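Long-range contact in cell division control protein 4 (Saccharomyces cerevisiae, PDB 3V7D), which serves as the substrate-recognition subunit of an SCF ubiquitin ligase, binding phosphorylated targets such as the CDK inhibitor SIC1 for ubiquitination and proteasomal degradation: residues B[350-364]-B[367-379]. The protein carries 1 engineered substitution. Sequence-based numbering, arbitrary orientation.
Sequences GHTALVGLLRLSDKF and SAAADGSIRGWDA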
loop_
_atom_site.group_PDB
_atom_site.type_symbol
_atom_site.label_atom_id
_atom_site.label_comp_id
_atom_site.label_asym_id
_atom_site.label_seq_id
_atom_site.Cartn_x
_atom_site.Cartn_y
_atom_site.Cartn_z
ATOM N N GLY B 350 -4.908 -13.242 19.702
ATOM C CA GLY B 350 -6.078 -13.351 18.847
ATOM C C GLY B 350 -6.146 -14.663 18.084
ATOM O O GLY B 350 -6.894 -14.796 17.113
ATOM N N HIS B 351 -5.354 -15.631 18.527
ATOM C CA HIS B 351 -5.321 -16.953 17.919
ATOM C C HIS B 351 -5.243 -17.996 19.021
ATOM O O HIS B 351 -4.680 -17.737 20.084
ATOM C CB HIS B 351 -4.098 -17.101 17.009
ATOM C CG HIS B 351 -4.039 -16.101 15.897
ATOM N ND1 HIS B 351 -4.818 -16.199 14.764
ATOM C CD2 HIS B 351 -3.281 -14.989 15.736
ATOM C CE1 HIS B 351 -4.546 -15.191 13.954
ATOM N NE2 HIS B 351 -3.618 -14.441 14.522
ATOM N N THR B 352 -5.795 -19.178 18.769
ATOM C CA THR B 352 -5.743 -20.263 19.744
ATOM C C THR B 352 -4.910 -21.424 19.219
ATOM O O THR B 352 -5.013 -22.548 19.706
ATOM C CB THR B 352 -7.150 -20.767 20.116
ATOM O OG1 THR B 352 -7.744 -21.415 18.985
ATOM C CG2 THR B 352 -8.037 -19.606 20.560
ATOM N N ALA B 353 -4.075 -21.145 18.225
ATOM C CA ALA B 353 -3.206 -22.166 17.660
ATOM C C ALA B 353 -1.889 -21.546 17.210
ATOM O O ALA B 353 -1.692 -20.337 17.341
ATOM C CB ALA B 353 -3.897 -22.855 16.495
ATOM N N LEU B 354 -0.995 -22.383 16.684
ATOM C CA LEU B 354 0.280 -21.936 16.125
ATOM C C LEU B 354 0.092 -20.753 15.176
ATOM O O LEU B 354 -0.643 -20.850 14.194
ATOM C CB LEU B 354 0.932 -23.099 15.372
ATOM C CG LEU B 354 2.403 -23.061 14.945
ATOM C CD1 LEU B 354 2.870 -24.472 14.625
ATOM C CD2 LEU B 354 2.642 -22.161 13.750
ATOM N N VAL B 355 0.751 -19.635 15.466
ATOM C CA VAL B 355 0.766 -18.515 14.527
ATOM C C VAL B 355 2.045 -18.575 13.695
ATOM O O VAL B 355 3.129 -18.285 14.197
ATOM C CB VAL B 355 0.682 -17.147 15.237
ATOM C CG1 VAL B 355 0.466 -16.036 14.210
ATOM C CG2 VAL B 355 -0.443 -17.140 16.272
ATOM N N GLY B 356 1.916 -18.953 12.426
ATOM C CA GLY B 356 3.078 -19.154 11.578
ATOM C C GLY B 356 3.197 -18.224 10.385
ATOM O O GLY B 356 4.160 -18.313 9.626
ATOM N N LEU B 357 2.235 -17.324 10.213
ATOM C CA LEU B 357 2.237 -16.444 9.047
ATOM C C LEU B 357 1.984 -14.987 9.421
ATOM O O LEU B 357 1.021 -14.671 10.126
ATOM C CB LEU B 357 1.190 -16.913 8.028
ATOM C CG LEU B 357 1.369 -18.323 7.459
ATOM C CD1 LEU B 357 0.103 -18.806 6.760
ATOM C CD2 LEU B 357 2.552 -18.346 6.507
ATOM N N LEU B 358 2.850 -14.103 8.935
ATOM C CA LEU B 358 2.736 -12.670 9.198
ATOM C C LEU B 358 2.941 -11.882 7.923
ATOM O O LEU B 358 3.808 -12.217 7.115
ATOM C CB LEU B 358 3.793 -12.211 10.204
ATOM C CG LEU B 358 3.733 -12.707 11.641
ATOM C CD1 LEU B 358 4.942 -12.179 12.414
ATOM C CD2 LEU B 358 2.427 -12.279 12.294
ATOM N N ARG B 359 2.149 -10.829 7.749
ATOM C CA ARG B 359 2.359 -9.887 6.656
ATOM C C ARG B 359 2.124 -8.474 7.165
ATOM O O ARG B 359 1.310 -8.258 8.062
ATOM C CB ARG B 359 1.419 -10.178 5.487
ATOM C CG ARG B 359 1.684 -11.490 4.775
ATOM C CD ARG B 359 2.655 -11.328 3.642
ATOM N NE ARG B 359 2.840 -12.579 2.915
ATOM C CZ ARG B 359 3.811 -12.782 2.033
ATOM N NH1 ARG B 359 4.680 -11.811 1.775
ATOM N NH2 ARG B 359 3.917 -13.951 1.416
ATOM N N LEU B 360 2.846 -7.517 6.597
ATOM C CA LEU B 360 2.685 -6.122 6.969
ATOM C C LEU B 360 2.420 -5.285 5.728
ATOM O O LEU B 360 3.256 -5.220 4.828
ATOM C CB LEU B 360 3.933 -5.615 7.693
ATOM C CG LEU B 360 3.913 -4.190 8.249
ATOM C CD1 LEU B 360 2.778 -4.010 9.251
ATOM C CD2 LEU B 360 5.259 -3.845 8.886
ATOM N N SER B 361 1.240 -4.678 5.666
ATOM C CA SER B 361 0.949 -3.685 4.640
ATOM C C SER B 361 1.071 -2.318 5.290
ATOM O O SER B 361 1.335 -2.227 6.487
ATOM C CB SER B 361 -0.456 -3.872 4.069
ATOM O OG SER B 361 -1.443 -3.461 4.999
ATOM N N ASP B 362 0.877 -1.260 4.512
ATOM C CA ASP B 362 1.001 0.099 5.032
ATOM C C ASP B 362 0.130 0.352 6.265
ATOM O O ASP B 362 0.549 1.052 7.183
ATOM C CB ASP B 362 0.681 1.138 3.948
ATOM C CG ASP B 362 1.791 1.278 2.923
ATOM O OD1 ASP B 362 2.972 1.109 3.297
ATOM O OD2 ASP B 362 1.481 1.560 1.744
ATOM N N LYS B 363 -1.071 -0.223 6.299
ATOM C CA LYS B 363 -1.976 0.036 7.416
ATOM C C LYS B 363 -2.324 -1.184 8.280
ATOM O O LYS B 363 -2.834 -1.031 9.390
ATOM C CB LYS B 363 -3.252 0.737 6.932
ATOM C CG LYS B 363 -4.181 -0.128 6.126
ATOM C CD LYS B 363 -5.318 0.694 5.516
ATOM C CE LYS B 363 -6.295 1.196 6.573
ATOM N NZ LYS B 363 -7.536 1.768 5.976
ATOM N N PHE B 364 -2.038 -2.386 7.789
ATOM C CA PHE B 364 -2.410 -3.597 8.522
ATOM C C PHE B 364 -1.226 -4.511 8.833
ATOM O O PHE B 364 -0.431 -4.829 7.948
ATOM C CB PHE B 364 -3.428 -4.425 7.729
ATOM C CG PHE B 364 -4.711 -3.716 7.435
ATOM C CD1 PHE B 364 -5.478 -3.182 8.457
ATOM C CD2 PHE B 364 -5.179 -3.627 6.132
ATOM C CE1 PHE B 364 -6.681 -2.544 8.182
ATOM C CE2 PHE B 364 -6.374 -2.994 5.847
ATOM C CZ PHE B 364 -7.128 -2.449 6.877
ATOM N N SER B 367 -2.057 -11.552 10.549
ATOM C CA SER B 367 -1.558 -12.817 11.070
ATOM C C SER B 367 -2.545 -13.950 10.812
ATOM O O SER B 367 -3.766 -13.746 10.811
ATOM C CB SER B 367 -1.291 -12.703 12.568
ATOM O OG SER B 367 -2.488 -12.361 13.256
ATOM N N ALA B 368 -2.004 -15.142 10.597
ATOM C CA ALA B 368 -2.814 -16.308 10.265
ATOM C C ALA B 368 -2.317 -17.515 11.049
ATOM O O ALA B 368 -1.111 -17.692 11.226
ATOM C CB ALA B 368 -2.765 -16.576 8.767
ATOM N N ALA B 369 -3.246 -18.344 11.512
ATOM C CA ALA B 369 -2.912 -19.417 12.444
ATOM C C ALA B 369 -3.368 -20.787 11.954
ATOM O O ALA B 369 -4.131 -20.887 10.994
ATOM C CB ALA B 369 -3.501 -19.117 13.823
ATOM N N ALA B 370 -2.905 -21.835 12.632
ATOM C CA ALA B 370 -3.159 -23.217 12.217
ATOM C C ALA B 370 -4.578 -23.700 12.513
ATOM O O ALA B 370 -4.922 -24.844 12.215
ATOM C CB ALA B 370 -2.135 -24.161 12.857
ATOM N N ASP B 371 -5.396 -22.838 13.109
ATOM C CA ASP B 371 -6.787 -23.183 13.382
ATOM C C ASP B 371 -7.714 -22.593 12.322
ATOM O O ASP B 371 -8.938 -22.699 12.422
ATOM C CB ASP B 371 -7.199 -22.706 14.774
ATOM C CG ASP B 371 -7.096 -21.199 14.930
ATOM O OD1 ASP B 371 -6.574 -20.534 14.010
ATOM O OD2 ASP B 371 -7.531 -20.679 15.982
ATOM N N GLY B 372 -7.120 -21.955 11.317
ATOM C CA GLY B 372 -7.881 -21.361 10.231
ATOM C C GLY B 372 -8.274 -19.913 10.463
ATOM O O GLY B 372 -9.023 -19.331 9.674
ATOM N N SER B 373 -7.772 -19.328 11.545
ATOM C CA SER B 373 -8.095 -17.945 11.872
ATOM C C SER B 373 -7.110 -16.980 11.226
ATOM O O SER B 373 -5.923 -17.280 11.091
ATOM C CB SER B 373 -8.111 -17.729 13.388
ATOM O OG SER B 373 -6.842 -18.017 13.949
ATOM N N ILE B 374 -7.623 -15.822 10.830
ATOM C CA ILE B 374 -6.815 -14.747 10.283
ATOM C C ILE B 374 -7.199 -13.469 11.021
ATOM O O ILE B 374 -8.385 -13.198 11.215
ATOM C CB ILE B 374 -7.087 -14.566 8.780
ATOM C CG1 ILE B 374 -6.733 -15.843 8.015
ATOM C CG2 ILE B 374 -6.311 -13.382 8.224
ATOM C CD1 ILE B 374 -7.347 -15.907 6.639
ATOM N N ARG B 375 -6.205 -12.691 11.442
ATOM C CA ARG B 375 -6.465 -11.459 12.179
ATOM C C ARG B 375 -5.783 -10.250 11.550
ATOM O O ARG B 375 -4.617 -10.313 11.156
ATOM C CB ARG B 375 -5.999 -11.590 13.632
ATOM C CG ARG B 375 -6.727 -12.637 14.439
ATOM C CD ARG B 375 -8.028 -12.102 15.004
ATOM N NE ARG B 375 -8.723 -13.131 15.768
ATOM C CZ ARG B 375 -9.817 -12.917 16.488
ATOM N NH1 ARG B 375 -10.346 -11.703 16.550
ATOM N NH2 ARG B 375 -10.379 -13.920 17.149
ATOM N N GLY B 376 -6.517 -9.145 11.475
ATOM C CA GLY B 376 -5.955 -7.887 11.025
ATOM C C GLY B 376 -5.796 -6.900 12.167
ATOM O O GLY B 376 -6.747 -6.609 12.895
ATOM N N TRP B 377 -4.582 -6.390 12.329
ATOM C CA TRP B 377 -4.302 -5.406 13.362
ATOM C C TRP B 377 -3.795 -4.131 12.712
ATOM O O TRP B 377 -3.107 -4.175 11.692
ATOM C CB TRP B 377 -3.239 -5.923 14.324
ATOM C CG TRP B 377 -3.347 -7.379 14.663
ATOM C CD1 TRP B 377 -2.898 -8.430 13.915
ATOM C CD2 TRP B 377 -3.907 -7.946 15.853
ATOM N NE1 TRP B 377 -3.155 -9.613 14.559
ATOM C CE2 TRP B 377 -3.770 -9.345 15.753
ATOM C CE3 TRP B 377 -4.508 -7.408 16.993
ATOM C CZ2 TRP B 377 -4.221 -10.212 16.745
ATOM C CZ3 TRP B 377 -4.950 -8.271 17.981
ATOM C CH2 TRP B 377 -4.809 -9.656 17.849
ATOM N N ASP B 378 -4.133 -2.994 13.307
ATOM C CA ASP B 378 -3.638 -1.717 12.820
ATOM C C ASP B 378 -2.115 -1.737 12.858
ATOM O O ASP B 378 -1.521 -2.127 13.859
ATOM C CB ASP B 378 -4.179 -0.577 13.679
ATOM C CG ASP B 378 -3.799 0.777 13.141
ATOM O OD1 ASP B 378 -4.564 1.314 12.314
ATOM O OD2 ASP B 378 -2.729 1.294 13.529
ATOM N N ALA B 379 -1.481 -1.333 11.765
ATOM C CA ALA B 379 -0.028 -1.458 11.661
ATOM C C ALA B 379 0.716 -0.549 12.633
ATOM O O ALA B 379 1.911 -0.722 12.851
ATOM C CB ALA B 379 0.437 -1.202 10.231
HETATM O O HOH W 1 -5.298 0.193 10.170
#
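His351 slots its ring edgewise between two serines of 367-379, a worked example of how one buried side chain can lock a propeller blade. His351 ND1 donates an almost straight bond, in the ring plane, to Ser373 OG (2.8 Å, 167°), and His351 NE2 pairs with Ser367 OG at 2.7 Å. The ring settles against the small Ala369, whose CB lies 3.3 Å from His351 ND1, while the bent chain of Arg375 shuts the other end, its CG lying 3.4 Å from His351 CE1. With CG anti to the carbonyl carbon (chi1 -59°), the imidazole swings into this slot. The network continues: Trp377 NE1 donates to Ser367 OG, and Ser373 OG donates to Asp371 OD1. Were His351 replaced by an alanine, Ser367 and Ser373 would probably lose their common partner and a gap would be likely beside Ala369. Around the turn, Ala353 CB fits against Asp371 CB at 3.7 Å. At the far end, Ala379 CB fills a dimple under the 361-363 turn, 3.8 Å from Leu360 CD1. Asp371, His351, Ser367 and Trp377 form the structural tetrad of WD40 repeats, with Ser373 linking histidine to aspartate, here pinning the loop ahead of strand 355-360 onto strands 364-369 and 373-378 of the WD 6 blade.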